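PDB 3RQA: putative uncharacterized protein from Xanthomonas campestris pv. campestris, which is of unknown function but carries an atypical PilZ domain of the cyclic di-GMP receptor family and assembles into a tetramer through a helical bundle. Local coordinates for residues Asp15-Ala20 with Asp144-Ala149. Sequence-based numbering, arbitrary orientation.
Sequences DTELFA and DVLASA
L146 holds its CG anti to its own carbonyl carbon (chi1 -69°), and this torsion turns the branched end toward helix 12-19, where CD1 meets E17 and L18 and CD2 meets E17. E17 meets it with an extended chain. Its CG is anti to the backbone N (chi1 -175°), and the straight course continues to the carboxylate. The two side chains cross at a slant. CD1 of L146 lies 3.7 Å from CD of E17, and CD2 of L146 lies 3.6 Å from OE2 of E17. This is van der Waals contact of methyls with a carboxylate, not a polar bond. OE2 of E17 forms its salt bridge with NE of R160, outside the two segments. The leucine methyls thus lie against the carboxylate of an exposed glutamate that is already paired with an arginine.

L18 approaches L146 tip to tip. CG of L18 is 3.8 Å from CD1 of L146, and CD2 of L18 is equally far from that methyl. No hydrogen bond links the two segments, and the backbones stay well apart, with CA of E17 9.1 Å from CA of L146. The contact is small and made by side chains alone.

On the strand side, a classic beta bulge sets L146 and A147 opposite the single residue W158 of strand 155-161. Both pair with W158 through backbone hydrogen bonds. L146 also packs on A14, one turn before L18 in the same helix. L18 and L146 both touch R160 of strand 155-161. D15 adds a salt bridge to R112 and a hydrogen bond to W158. Helix 12-19 thus packs against the six-stranded antiparallel barrel of the PilZ domain, meeting strand 139-150 at the bulge and its neighbour, strand 155-161, through R160 and W158.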
# COMPACT_ATOMS: atom_id res chain seq x y z
N ASP C 15 -28.93 27.89 -9.70
CA ASP C 15 -27.90 27.92 -10.73
C ASP C 15 -27.11 29.23 -10.63
O ASP C 15 -25.88 29.25 -10.77
CB ASP C 15 -28.54 27.78 -12.11
CG ASP C 15 -27.71 26.93 -13.05
OD1 ASP C 15 -27.00 27.50 -13.91
OD2 ASP C 15 -27.75 25.68 -12.93
N THR C 16 -27.83 30.33 -10.39
CA THR C 16 -27.19 31.63 -10.26
C THR C 16 -26.32 31.66 -9.00
O THR C 16 -25.17 32.11 -9.04
CB THR C 16 -28.26 32.76 -10.20
OG1 THR C 16 -28.85 32.92 -11.49
CG2 THR C 16 -27.63 34.08 -9.75
N GLU C 17 -26.84 31.16 -7.88
CA GLU C 17 -26.07 31.16 -6.65
C GLU C 17 -24.73 30.43 -6.80
O GLU C 17 -23.69 30.92 -6.39
CB GLU C 17 -26.86 30.50 -5.51
CG GLU C 17 -26.14 30.59 -4.16
CD GLU C 17 -26.97 30.05 -3.00
OE1 GLU C 17 -28.20 30.28 -2.99
OE2 GLU C 17 -26.38 29.41 -2.10
N LEU C 18 -24.78 29.24 -7.40
CA LEU C 18 -23.59 28.42 -7.58
C LEU C 18 -22.62 28.84 -8.68
O LEU C 18 -21.41 28.79 -8.48
CB LEU C 18 -23.99 26.96 -7.81
CG LEU C 18 -24.74 26.24 -6.68
CD1 LEU C 18 -25.02 24.80 -7.11
CD2 LEU C 18 -23.93 26.28 -5.39
N PHE C 19 -23.14 29.26 -9.82
CA PHE C 19 -22.28 29.58 -10.95
C PHE C 19 -22.09 31.02 -11.43
O PHE C 19 -21.15 31.28 -12.19
CB PHE C 19 -22.71 28.72 -12.13
CG PHE C 19 -22.96 27.29 -11.76
CD1 PHE C 19 -21.92 26.49 -11.29
CD2 PHE C 19 -24.24 26.75 -11.86
CE1 PHE C 19 -22.15 25.16 -10.94
CE2 PHE C 19 -24.48 25.42 -11.51
CZ PHE C 19 -23.43 24.63 -11.04
N ALA C 20 -22.95 31.94 -11.02
CA ALA C 20 -22.79 33.31 -11.49
C ALA C 20 -21.49 33.97 -11.03
O ALA C 20 -21.10 33.88 -9.86
CB ALA C 20 -23.99 34.16 -11.04
N ASP C 144 -25.14 20.97 1.00
CA ASP C 144 -26.58 21.03 1.22
C ASP C 144 -27.28 21.14 -0.14
O ASP C 144 -26.74 21.72 -1.09
CB ASP C 144 -26.95 22.22 2.11
CG ASP C 144 -26.48 22.04 3.55
OD1 ASP C 144 -26.91 22.83 4.44
OD2 ASP C 144 -25.69 21.12 3.82
N VAL C 145 -28.46 20.56 -0.23
CA VAL C 145 -29.22 20.62 -1.47
C VAL C 145 -29.94 21.97 -1.56
O VAL C 145 -30.76 22.30 -0.70
CB VAL C 145 -30.29 19.50 -1.53
CG1 VAL C 145 -31.09 19.61 -2.82
CG2 VAL C 145 -29.61 18.14 -1.42
N LEU C 146 -29.60 22.75 -2.58
CA LEU C 146 -30.22 24.06 -2.81
C LEU C 146 -31.50 23.85 -3.62
O LEU C 146 -32.54 24.45 -3.33
CB LEU C 146 -29.30 24.98 -3.62
CG LEU C 146 -27.99 25.57 -3.11
CD1 LEU C 146 -27.50 26.58 -4.14
CD2 LEU C 146 -28.19 26.28 -1.79
N ALA C 147 -31.40 23.02 -4.65
CA ALA C 147 -32.54 22.74 -5.52
C ALA C 147 -32.55 21.29 -6.00
O ALA C 147 -31.50 20.65 -6.12
CB ALA C 147 -32.53 23.67 -6.70
N SER C 148 -33.75 20.80 -6.28
CA SER C 148 -33.98 19.45 -6.76
C SER C 148 -35.09 19.50 -7.81
O SER C 148 -36.19 19.98 -7.54
CB SER C 148 -34.43 18.55 -5.60
OG SER C 148 -34.65 17.23 -6.04
N ALA C 149 -34.78 19.01 -9.01
CA ALA C 149 -35.75 19.02 -10.09
C ALA C 149 -35.44 17.97 -11.13
O ALA C 149 -34.33 17.43 -11.19
CB ALA C 149 -35.79 20.40 -10.74